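PDB 2QY1: pectate lyase II from Xanthomonas campestris pv. campestris, which probably cleaves pectate, the acidic galacturonan of plant cell walls, by beta-elimination, as a secreted enzyme of polysaccharide lyase family 1. Local coordinates for residues C56-L61 with L106-E111; P62-Q67 with A83-I88; D112-S117 with S150-I155; N101-L106 with T135-L140. The protein carries 2 engineered substitutions. All coordinates share one frame; numbering follows the deposited sequence.

Contact 1: C56-L61 with L106-E111; sequences CAQWKL and LLQGGE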
loop_
_atom_site.group_PDB
_atom_site.type_symbol
_atom_site.label_atom_id
_atom_site.label_comp_id
_atom_site.label_asym_id
_atom_site.label_seq_id
_atom_site.Cartn_x
_atom_site.Cartn_y
_atom_site.Cartn_z
ATOM N N CYS A 56 15.914 9.575 13.656
ATOM C CA CYS A 56 16.754 8.396 13.848
ATOM C C CYS A 56 16.628 7.718 15.215
ATOM O O CYS A 56 17.301 6.719 15.488
ATOM C CB CYS A 56 18.205 8.729 13.500
ATOM S SG CYS A 56 18.401 8.935 11.719
ATOM N N ALA A 57 15.746 8.251 16.058
ATOM C CA ALA A 57 15.420 7.620 17.337
ATOM C C ALA A 57 14.463 6.444 17.151
ATOM O O ALA A 57 14.407 5.542 17.989
ATOM C CB ALA A 57 14.814 8.638 18.296
ATOM N N GLN A 58 13.730 6.453 16.041
ATOM C CA GLN A 58 12.594 5.548 15.852
ATOM C C GLN A 58 12.969 4.076 15.666
ATOM O O GLN A 58 12.369 3.203 16.301
ATOM C CB GLN A 58 11.697 6.032 14.705
ATOM C CG GLN A 58 11.178 7.468 14.859
ATOM C CD GLN A 58 10.521 7.709 16.208
ATOM O OE1 GLN A 58 11.198 7.978 17.206
ATOM N NE2 GLN A 58 9.197 7.618 16.244
ATOM N N TRP A 59 13.969 3.807 14.826
ATOM C CA TRP A 59 14.334 2.429 14.474
ATOM C C TRP A 59 14.801 1.616 15.679
ATOM O O TRP A 59 14.657 0.390 15.710
ATOM C CB TRP A 59 15.378 2.404 13.346
ATOM C CG TRP A 59 16.770 2.830 13.739
ATOM C CD1 TRP A 59 17.289 4.092 13.686
ATOM C CD2 TRP A 59 17.823 1.985 14.223
ATOM N NE1 TRP A 59 18.596 4.089 14.118
ATOM C CE2 TRP A 59 18.948 2.807 14.452
ATOM C CE3 TRP A 59 17.921 0.612 14.494
ATOM C CZ2 TRP A 59 20.159 2.304 14.937
ATOM C CZ3 TRP A 59 19.129 0.109 14.975
ATOM C CH2 TRP A 59 20.230 0.955 15.194
ATOM N N LYS A 60 15.337 2.329 16.668
ATOM C CA LYS A 60 15.886 1.757 17.893
ATOM C C LYS A 60 14.799 1.305 18.868
ATOM O O LYS A 60 15.051 0.476 19.748
ATOM C CB LYS A 60 16.761 2.802 18.591
ATOM C CG LYS A 60 17.753 3.517 17.679
ATOM C CD LYS A 60 18.505 4.611 18.430
ATOM C CE LYS A 60 19.733 5.070 17.665
ATOM N NZ LYS A 60 20.812 4.045 17.726
ATOM N N LEU A 61 13.601 1.864 18.716
ATOM C CA LEU A 61 12.500 1.621 19.647
ATOM C C LEU A 61 11.608 0.473 19.172
ATOM O O LEU A 61 11.556 0.193 17.970
ATOM C CB LEU A 61 11.675 2.903 19.832
ATOM C CG LEU A 61 12.423 4.110 20.410
ATOM C CD1 LEU A 61 11.604 5.386 20.246
ATOM C CD2 LEU A 61 12.783 3.882 21.872
ATOM N N LEU A 106 6.103 8.270 10.808
ATOM C CA LEU A 106 7.350 8.151 11.569
ATOM C C LEU A 106 7.316 7.081 12.663
ATOM O O LEU A 106 7.606 7.354 13.837
ATOM C CB LEU A 106 7.749 9.518 12.141
ATOM C CG LEU A 106 8.137 10.588 11.114
ATOM C CD1 LEU A 106 8.003 11.982 11.720
ATOM C CD2 LEU A 106 9.555 10.350 10.593
ATOM N N LEU A 107 6.972 5.861 12.259
ATOM C CA LEU A 107 6.781 4.754 13.196
ATOM C C LEU A 107 8.082 4.228 13.788
ATOM O O LEU A 107 9.125 4.232 13.135
ATOM C CB LEU A 107 6.025 3.604 12.525
ATOM C CG LEU A 107 4.644 3.885 11.935
ATOM C CD1 LEU A 107 4.076 2.613 11.348
ATOM C CD2 LEU A 107 3.705 4.450 12.981
ATOM N N GLN A 108 7.986 3.778 15.035
ATOM C CA GLN A 108 9.061 3.091 15.736
ATOM C C GLN A 108 9.183 1.662 15.210
ATOM O O GLN A 108 8.200 1.083 14.740
ATOM C CB GLN A 108 8.764 3.047 17.243
ATOM C CG GLN A 108 8.558 4.419 17.897
ATOM C CD GLN A 108 8.208 4.356 19.383
ATOM O OE1 GLN A 108 8.024 5.395 20.021
ATOM N NE2 GLN A 108 8.126 3.150 19.940
ATOM N N GLY A 109 10.383 1.095 15.294
ATOM C CA GLY A 109 10.559 -0.332 15.039
ATOM C C GLY A 109 11.562 -0.695 13.964
ATOM O O GLY A 109 12.013 -1.837 13.905
ATOM N N GLY A 110 11.901 0.269 13.108
ATOM C CA GLY A 110 12.849 0.037 12.020
ATOM C C GLY A 110 12.292 -0.963 11.031
ATOM O O GLY A 110 11.275 -0.704 10.392
ATOM N N GLU A 111 12.941 -2.120 10.930
ATOM C CA GLU A 111 12.457 -3.196 10.064
ATOM C C GLU A 111 11.062 -3.682 10.485
ATOM O O GLU A 111 10.317 -4.234 9.677
ATOM C CB GLU A 111 13.456 -4.355 10.037
ATOM C CG GLU A 111 13.357 -5.203 8.779
ATOM C CD GLU A 111 14.522 -6.161 8.598
ATOM O OE1 GLU A 111 15.336 -6.325 9.530
ATOM O OE2 GLU A 111 14.617 -6.757 7.506
HETATM O O HOH W 1 7.475 7.659 18.685
#
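Gln58 carries the polar side of the contact between the loops 56-61 and 106-111, and its side chain can be read atom by atom. CB rests against the backbone of the other loop, 3.5 Å from Leu107 O. The first torsion (chi1 -56°) sets CG beside the backbone N, 3.7 Å from Leu106 O, and the bend at chi2 then swings the amide so that NE2 reaches that oxygen. At the tip, NE2 donates to Leu106 O over 2.9 Å in a nearly straight bond (168° at the hydrogen); the acceptor lies in the plane of the amide, and the donor in that of the carbonyl. NE2 also donates to a water 3.0 Å away, which in turn donates a hydrogen bond to Gln108 OE1 at 2.7 Å. The two glutamine amides stand 85° apart, and the water links them.

The backbone adds a second grip. Gln58 O closes a type I turn by accepting from Leu61 N at 3.0 Å, and it also takes Gly109 N at 3.1 Å from above its carbonyl plane. Leu61 lays CB and CD1 against the extended side chain of Gln108, whose NE2 hydrogen-bonds to Pro62 O. Trp59 turns its indole away, and of its side chain only CB touches the glycine backbone, 3.7 Å from Gly110 CA.

Both segments are loops: 56-61 lies between strands 39-43 and 65-69, whereas the loop of 106-111 leads from strand 97-105 toward strand 116-119. The disulfide Cys56-Cys143 fastens the first of them to the loop following strand 129-137.

Contact 2: P62-Q67 with A83-I88; sequences PAKTVQ and AANFGI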
loop_
_atom_site.group_PDB
_atom_site.type_symbol
_atom_site.label_atom_id
_atom_site.label_comp_id
_atom_site.label_asym_id
_atom_site.label_seq_id
_atom_site.Cartn_x
_atom_site.Cartn_y
_atom_site.Cartn_z
ATOM N N PRO A 62 10.920 -0.210 20.111
ATOM C CA PRO A 62 9.961 -1.247 19.715
ATOM C C PRO A 62 8.786 -0.697 18.912
ATOM O O PRO A 62 8.363 0.448 19.122
ATOM C CB PRO A 62 9.473 -1.822 21.052
ATOM C CG PRO A 62 9.799 -0.797 22.070
ATOM C CD PRO A 62 11.022 -0.086 21.579
ATOM N N ALA A 63 8.272 -1.519 18.000
ATOM C CA ALA A 63 7.123 -1.154 17.178
ATOM C C ALA A 63 5.859 -0.991 18.019
ATOM O O ALA A 63 5.706 -1.638 19.059
ATOM C CB ALA A 63 6.900 -2.200 16.092
ATOM N N LYS A 64 4.974 -0.110 17.562
ATOM C CA LYS A 64 3.632 0.046 18.121
ATOM C C LYS A 64 2.652 -0.315 17.009
ATOM O O LYS A 64 2.522 0.422 16.024
ATOM C CB LYS A 64 3.405 1.486 18.594
ATOM C CG LYS A 64 4.185 1.875 19.853
ATOM C CD LYS A 64 4.592 3.355 19.855
ATOM C CE LYS A 64 3.404 4.299 19.961
ATOM N NZ LYS A 64 3.817 5.744 19.975
ATOM N N THR A 65 1.985 -1.457 17.154
ATOM C CA THR A 65 1.196 -2.031 16.064
ATOM C C THR A 65 -0.115 -2.645 16.556
ATOM O O THR A 65 -0.115 -3.529 17.422
ATOM C CB THR A 65 2.024 -3.093 15.289
ATOM O OG1 THR A 65 3.263 -2.509 14.868
ATOM C CG2 THR A 65 1.270 -3.617 14.055
ATOM N N VAL A 66 -1.223 -2.158 16.007
ATOM C CA VAL A 66 -2.539 -2.729 16.273
ATOM C C VAL A 66 -2.721 -3.980 15.408
ATOM O O VAL A 66 -2.408 -3.969 14.216
ATOM C CB VAL A 66 -3.667 -1.702 15.998
ATOM C CG1 VAL A 66 -5.037 -2.339 16.159
ATOM C CG2 VAL A 66 -3.542 -0.512 16.931
ATOM N N GLN A 67 -3.218 -5.056 16.012
ATOM C CA GLN A 67 -3.385 -6.323 15.298
ATOM C C GLN A 67 -4.854 -6.708 15.169
ATOM O O GLN A 67 -5.564 -6.813 16.177
ATOM C CB GLN A 67 -2.649 -7.450 16.025
ATOM C CG GLN A 67 -1.403 -7.030 16.790
ATOM C CD GLN A 67 -0.137 -7.595 16.196
ATOM O OE1 GLN A 67 0.402 -7.073 15.223
ATOM N NE2 GLN A 67 0.352 -8.669 16.791
ATOM N N ALA A 83 -4.340 11.561 13.941
ATOM C CA ALA A 83 -3.011 11.132 13.530
ATOM C C ALA A 83 -2.516 10.033 14.461
ATOM O O ALA A 83 -2.725 10.096 15.680
ATOM C CB ALA A 83 -2.049 12.309 13.527
ATOM N N ALA A 84 -1.859 9.034 13.872
ATOM C CA ALA A 84 -1.368 7.864 14.592
ATOM C C ALA A 84 0.141 7.708 14.463
ATOM O O ALA A 84 0.697 7.875 13.377
ATOM C CB ALA A 84 -2.058 6.606 14.071
ATOM N N ASN A 85 0.787 7.390 15.582
ATOM C CA ASN A 85 2.180 6.953 15.603
ATOM C C ASN A 85 2.234 5.447 15.883
ATOM O O ASN A 85 3.105 4.954 16.604
ATOM C CB ASN A 85 2.975 7.744 16.645
ATOM C CG ASN A 85 4.481 7.544 16.523
ATOM O OD1 ASN A 85 5.064 7.690 15.443
ATOM N ND2 ASN A 85 5.116 7.211 17.634
ATOM N N PHE A 86 1.271 4.731 15.311
ATOM C CA PHE A 86 1.226 3.272 15.378
ATOM C C PHE A 86 0.759 2.717 14.037
ATOM O O PHE A 86 0.030 3.387 13.305
ATOM C CB PHE A 86 0.318 2.785 16.522
ATOM C CG PHE A 86 -1.113 3.256 16.421
ATOM C CD1 PHE A 86 -2.046 2.547 15.667
ATOM C CD2 PHE A 86 -1.530 4.404 17.095
ATOM C CE1 PHE A 86 -3.369 2.979 15.578
ATOM C CE2 PHE A 86 -2.851 4.841 17.014
ATOM C CZ PHE A 86 -3.771 4.130 16.254
ATOM N N GLY A 87 1.195 1.499 13.725
ATOM C CA GLY A 87 0.793 0.814 12.501
ATOM C C GLY A 87 -0.355 -0.150 12.724
ATOM O O GLY A 87 -0.806 -0.347 13.856
ATOM N N ILE A 88 -0.830 -0.747 11.633
ATOM C CA ILE A 88 -1.953 -1.686 11.672
ATOM C C ILE A 88 -1.578 -2.954 10.916
ATOM O O ILE A 88 -0.972 -2.896 9.840
ATOM C CB ILE A 88 -3.249 -1.085 11.065
ATOM C CG1 ILE A 88 -3.688 0.164 11.837
ATOM C CG2 ILE A 88 -4.387 -2.119 11.063
ATOM C CD1 ILE A 88 -4.666 1.052 11.070
#
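Within 83-88, Ala84 places CB over one face of the Phe86 ring, 3.5 Å above its plane and offset toward the rim. Asn85 follows, and its carbonyl is approached by the bent side chain of Lys64, with CE 3.4 Å from Asn85 O. Phe86 CG takes the crowded position between backbone N and carbonyl carbon (chi1 59°). From there the ring lies alongside Val66, pointing the same way, and CD1 meets Val66 CG2 at 3.6 Å; Tyr43 makes an edge-to-face contact with the same ring. Gly87 supplies both conventional hydrogen bonds across the segments. Its N donates to Lys64 O at 2.9 Å, within the carbonyl plane, while its O receives Val66 N at 2.8 Å from above the plane. A CA-H of Thr65 also faces that oxygen. Ile88 completes the register opposite Val66, its CA 3.4 Å from Val66 O, and the side chains of both lie on one face of the sheet. Val66 reaches on to helix 23-32. Two neighbouring strands run parallel here, with 65-69 at the outer edge of its four-stranded sheet, as expected for an early turn of the parallel beta-helix of pectate lyases.

Contact 3: D112-S117 with S150-I155; sequences DADSIS and SFDGGI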
loop_
_atom_site.group_PDB
_atom_site.type_symbol
_atom_site.label_atom_id
_atom_site.label_comp_id
_atom_site.label_asym_id
_atom_site.label_seq_id
_atom_site.Cartn_x
_atom_site.Cartn_y
_atom_site.Cartn_z
ATOM N N ASP A 112 10.711 -3.448 11.746
ATOM C CA ASP A 112 9.389 -3.800 12.278
ATOM C C ASP A 112 8.361 -2.667 12.204
ATOM O O ASP A 112 7.221 -2.829 12.652
ATOM C CB ASP A 112 9.529 -4.290 13.718
ATOM C CG ASP A 112 10.444 -5.492 13.830
ATOM O OD1 ASP A 112 10.313 -6.419 13.000
ATOM O OD2 ASP A 112 11.298 -5.508 14.735
ATOM N N ALA A 113 8.758 -1.532 11.636
ATOM C CA ALA A 113 7.887 -0.355 11.557
ATOM C C ALA A 113 6.935 -0.380 10.354
ATOM O O ALA A 113 6.938 0.538 9.532
ATOM C CB ALA A 113 8.728 0.926 11.554
ATOM N N ASP A 114 6.125 -1.429 10.246
ATOM C CA ASP A 114 5.170 -1.539 9.143
ATOM C C ASP A 114 3.942 -0.682 9.423
ATOM O O ASP A 114 3.377 -0.732 10.516
ATOM C CB ASP A 114 4.766 -2.998 8.898
ATOM C CG ASP A 114 4.509 -3.300 7.424
ATOM O OD1 ASP A 114 4.953 -4.372 6.956
ATOM O OD2 ASP A 114 3.871 -2.476 6.732
ATOM N N SER A 115 3.549 0.108 8.429
ATOM C CA SER A 115 2.433 1.045 8.557
ATOM C C SER A 115 1.092 0.333 8.415
ATOM O O SER A 115 0.274 0.346 9.331
ATOM C CB SER A 115 2.559 2.190 7.550
ATOM O OG SER A 115 3.692 2.994 7.830
ATOM N N ILE A 116 0.870 -0.275 7.256
ATOM C CA ILE A 116 -0.324 -1.081 7.022
ATOM C C ILE A 116 0.134 -2.397 6.406
ATOM O O ILE A 116 0.670 -2.419 5.296
ATOM C CB ILE A 116 -1.350 -0.350 6.116
ATOM C CG1 ILE A 116 -1.844 0.937 6.796
ATOM C CG2 ILE A 116 -2.523 -1.273 5.761
ATOM C CD1 ILE A 116 -2.609 1.894 5.878
ATOM N N SER A 117 -0.057 -3.485 7.144
ATOM C CA SER A 117 0.436 -4.788 6.720
ATOM C C SER A 117 -0.668 -5.830 6.708
ATOM O O SER A 117 -1.379 -6.006 7.698
ATOM C CB SER A 117 1.577 -5.251 7.631
ATOM O OG SER A 117 1.984 -6.570 7.308
ATOM N N SER A 150 15.783 1.975 8.546
ATOM C CA SER A 150 15.440 3.079 9.445
ATOM C C SER A 150 13.930 3.101 9.676
ATOM O O SER A 150 13.456 3.503 10.742
ATOM C CB SER A 150 15.922 4.422 8.886
ATOM O OG SER A 150 17.335 4.444 8.777
ATOM N N PHE A 151 13.193 2.677 8.650
ATOM C CA PHE A 151 11.752 2.446 8.716
ATOM C C PHE A 151 11.426 1.199 7.889
ATOM O O PHE A 151 12.331 0.595 7.312
ATOM C CB PHE A 151 10.985 3.681 8.223
ATOM C CG PHE A 151 11.222 4.905 9.068
ATOM C CD1 PHE A 151 10.438 5.150 10.195
ATOM C CD2 PHE A 151 12.254 5.790 8.759
ATOM C CE1 PHE A 151 10.667 6.273 10.992
ATOM C CE2 PHE A 151 12.495 6.911 9.551
ATOM C CZ PHE A 151 11.699 7.154 10.669
ATOM N N ASP A 152 10.156 0.796 7.851
ATOM C CA ASP A 152 9.756 -0.407 7.104
ATOM C C ASP A 152 8.716 -0.086 6.026
ATOM O O ASP A 152 8.733 1.000 5.454
ATOM C CB ASP A 152 9.275 -1.510 8.058
ATOM C CG ASP A 152 8.790 -2.767 7.329
ATOM O OD1 ASP A 152 7.580 -3.057 7.402
ATOM O OD2 ASP A 152 9.607 -3.462 6.683
ATOM N N GLY A 153 7.812 -1.029 5.763
ATOM C CA GLY A 153 6.875 -0.937 4.649
ATOM C C GLY A 153 5.733 0.027 4.869
ATOM O O GLY A 153 5.370 0.328 6.006
ATOM N N GLY A 154 5.172 0.521 3.769
ATOM C CA GLY A 154 4.062 1.466 3.833
ATOM C C GLY A 154 2.740 0.732 3.800
ATOM O O GLY A 154 2.038 0.649 4.812
ATOM N N ILE A 155 2.401 0.197 2.629
ATOM C CA ILE A 155 1.167 -0.558 2.456
ATOM C C ILE A 155 1.533 -1.914 1.859
ATOM O O ILE A 155 1.706 -2.048 0.646
ATOM C CB ILE A 155 0.139 0.219 1.590
ATOM C CG1 ILE A 155 -0.194 1.562 2.257
ATOM C CG2 ILE A 155 -1.132 -0.614 1.378
ATOM C CD1 ILE A 155 -0.721 2.622 1.323
HETATM O O HOH W 2 7.689 2.779 8.705
#
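Segments 112-117 and 150-155 lead side by side into a parallel strand pair of the beta-helix, which begins at the bridge between Ile116 and Ile155. Ile116 N donates to Gly154 O at 2.9 Å, nearly along the C=O axis, and Ile155 CA lies 3.4 Å from Ile116 O. One step earlier Ser115 N reaches Gly153 O at 3.0 Å, coming from above the carbonyl plane. That oxygen also accepts from Tyr174 OH, which is hydrogen-bonded to Ser115 OG as well, so a single hydroxyl ties both segments to strand 164-174. The Ile116-Ile155 bridge opens the pairing of strands 116-119 and 155-158, in the parallel sheet that also holds 65-69 and 87-91. Further back, Ala113 centres an inverse gamma turn, and a water bridges Ala113 O (2.5 Å) to Asp152 N (3.3 Å).

Two carboxylates cross obliquely, their planes 73° apart. Asp152 extends its CG anti to the backbone N (chi1 178°), and OD1 comes within 3.0 Å of Asp114 OD1 in one conformer of Asp114. Such proximity may favour a shared proton or a bound cation; with Asp156 also close to Asp114, the cluster is consistent with the acidic calcium site of related pectate lyases.

Contact 4: N101-L106 with T135-L140; sequences NMTIGL and TVFASL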
loop_
_atom_site.group_PDB
_atom_site.type_symbol
_atom_site.label_atom_id
_atom_site.label_comp_id
_atom_site.label_asym_id
_atom_site.label_seq_id
_atom_site.Cartn_x
_atom_site.Cartn_y
_atom_site.Cartn_z
ATOM N N ASN A 101 -8.875 6.755 6.144
ATOM C CA ASN A 101 -8.662 8.090 6.734
ATOM C C ASN A 101 -7.673 8.141 7.908
ATOM O O ASN A 101 -7.772 9.015 8.780
ATOM C CB ASN A 101 -10.006 8.742 7.113
ATOM C CG ASN A 101 -9.987 10.258 6.968
ATOM O OD1 ASN A 101 -9.564 10.791 5.941
ATOM N ND2 ASN A 101 -10.455 10.957 7.996
ATOM N N MET A 102 -6.724 7.205 7.932
ATOM C CA MET A 102 -5.677 7.212 8.951
ATOM C C MET A 102 -4.455 7.977 8.462
ATOM O O MET A 102 -4.050 7.842 7.307
ATOM C CB MET A 102 -5.265 5.787 9.341
ATOM C CG MET A 102 -6.332 4.994 10.087
ATOM S SD MET A 102 -6.641 5.617 11.748
ATOM C CE MET A 102 -5.279 4.867 12.646
ATOM N N THR A 103 -3.885 8.788 9.348
ATOM C CA THR A 103 -2.606 9.438 9.095
ATOM C C THR A 103 -1.570 8.748 9.973
ATOM O O THR A 103 -1.618 8.845 11.206
ATOM C CB THR A 103 -2.673 10.955 9.369
ATOM O OG1 THR A 103 -3.632 11.553 8.487
ATOM C CG2 THR A 103 -1.318 11.613 9.148
ATOM N N ILE A 104 -0.652 8.035 9.319
ATOM C CA ILE A 104 0.310 7.158 9.984
ATOM C C ILE A 104 1.731 7.625 9.648
ATOM O O ILE A 104 2.155 7.563 8.491
ATOM C CB ILE A 104 0.101 5.674 9.554
ATOM C CG1 ILE A 104 -1.332 5.209 9.873
ATOM C CG2 ILE A 104 1.134 4.757 10.222
ATOM C CD1 ILE A 104 -1.703 3.836 9.321
ATOM N N GLY A 105 2.462 8.098 10.656
ATOM C CA GLY A 105 3.770 8.696 10.408
ATOM C C GLY A 105 4.889 8.324 11.360
ATOM O O GLY A 105 4.660 8.089 12.549
ATOM N N LEU A 106 6.103 8.270 10.808
ATOM C CA LEU A 106 7.350 8.151 11.569
ATOM C C LEU A 106 7.316 7.081 12.663
ATOM O O LEU A 106 7.606 7.354 13.837
ATOM C CB LEU A 106 7.749 9.518 12.141
ATOM C CG LEU A 106 8.137 10.588 11.114
ATOM C CD1 LEU A 106 8.003 11.982 11.720
ATOM C CD2 LEU A 106 9.555 10.350 10.593
ATOM N N THR A 135 -2.978 8.521 4.751
ATOM C CA THR A 135 -1.724 9.229 4.488
ATOM C C THR A 135 -0.620 8.550 5.291
ATOM O O THR A 135 -0.728 8.407 6.507
ATOM C CB THR A 135 -1.833 10.727 4.837
ATOM O OG1 THR A 135 -2.827 11.331 4.003
ATOM C CG2 THR A 135 -0.502 11.456 4.619
ATOM N N VAL A 136 0.428 8.114 4.597
ATOM C CA VAL A 136 1.519 7.365 5.222
ATOM C C VAL A 136 2.846 8.055 4.913
ATOM O O VAL A 136 3.173 8.277 3.747
ATOM C CB VAL A 136 1.540 5.893 4.725
ATOM C CG1 VAL A 136 2.726 5.122 5.315
ATOM C CG2 VAL A 136 0.221 5.186 5.061
ATOM N N PHE A 137 3.603 8.405 5.953
ATOM C CA PHE A 137 4.883 9.096 5.763
ATOM C C PHE A 137 5.944 8.726 6.800
ATOM O O PHE A 137 5.629 8.295 7.906
ATOM C CB PHE A 137 4.685 10.618 5.720
ATOM C CG PHE A 137 4.328 11.232 7.048
ATOM C CD1 PHE A 137 2.999 11.307 7.461
ATOM C CD2 PHE A 137 5.322 11.745 7.881
ATOM C CE1 PHE A 137 2.667 11.877 8.686
ATOM C CE2 PHE A 137 5.000 12.313 9.111
ATOM C CZ PHE A 137 3.669 12.379 9.512
ATOM N N ALA A 138 7.206 8.897 6.424
ATOM C CA ALA A 138 8.317 8.679 7.341
ATOM C C ALA A 138 9.440 9.648 6.997
ATOM O O ALA A 138 9.230 10.862 6.976
ATOM C CB ALA A 138 8.797 7.232 7.270
ATOM N N SER A 139 10.618 9.100 6.713
ATOM C CA SER A 139 11.774 9.877 6.290
ATOM C C SER A 139 12.651 9.045 5.364
ATOM O O SER A 139 12.709 7.817 5.481
ATOM C CB SER A 139 12.584 10.337 7.505
ATOM O OG SER A 139 13.823 10.910 7.120
ATOM N N LEU A 140 13.329 9.732 4.447
ATOM C CA LEU A 140 14.259 9.112 3.510
ATOM C C LEU A 140 15.660 8.983 4.111
ATOM O O LEU A 140 16.556 8.383 3.506
ATOM C CB LEU A 140 14.307 9.931 2.210
ATOM C CG LEU A 140 13.512 9.506 0.966
ATOM C CD1 LEU A 140 12.406 8.503 1.242
ATOM C CD2 LEU A 140 12.975 10.716 0.199
#
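Thr135 O is gripped twice from strand 103-105: Ile104 N donates to it over 2.8 Å, almost straight (172°) and nearly along the C=O axis, and Thr103 CA adds a CA-H contact at 3.4 Å. Phe137 O is held likewise, taking Leu106 N at 2.9 Å and facing Gly105 CA at 3.1 Å. Thr135 N to Met102 O and Phe137 N to Ile104 O supply the return bonds, both within their carbonyl planes, so the two strands run parallel in unbroken register.

On the face of Thr103 and Thr135, Phe137 makes the most extensive contact. Its CG occupies the crowded position between backbone N and carbonyl carbon (chi1 71°), which folds the ring over the neighbouring strand. Gly105 CA sits over the ring centre, 3.8 Å from the centroid and 12° off the normal, a CH-pi contact made possible by the absence of a side chain there. Thr103 CG2 meets the ring edge, 4.0 Å from Phe137 CE1. Leu106 brings CD1 to 4.0 Å from Phe137 CE2, while its CD2 lies against the backbone of Ala138. Tyr172 and Phe49 also meet this ring. Thr135 OG1 hydrogen-bonds to Ala324 N.

Backbone polar groups are met strand to strand, while Thr103 pairs side by side with Thr135 and, on the buried face, Ile104 with Val136; at Gly105 the bare backbone accepts the Phe137 ring, in keeping with a parallel beta-helix.

From the N terminus, the chain passes through 56-61 and 62-67 before 83-88 returns to close contact 2. Contact 1 closes later, at 106-111, so contact 2 is nested within its loop. Contact 4 opens at 101-106, before that closure, and ends at 135-140; it therefore crosses contact 1, with Leu106 common to both. It also crosses contact 3, which runs from 112-117 to 150-155. Contacts 2 and 3 reach one sheet, where Ile88 hydrogen-bonds to Ser115 and Ser117, while Ala84 hydrogen-bonds to Thr103 and Gly105 of contact 4. Strand pairs on two faces of the beta-helix are thereby joined to the loops that follow strands 39-43, 97-105 and 129-137.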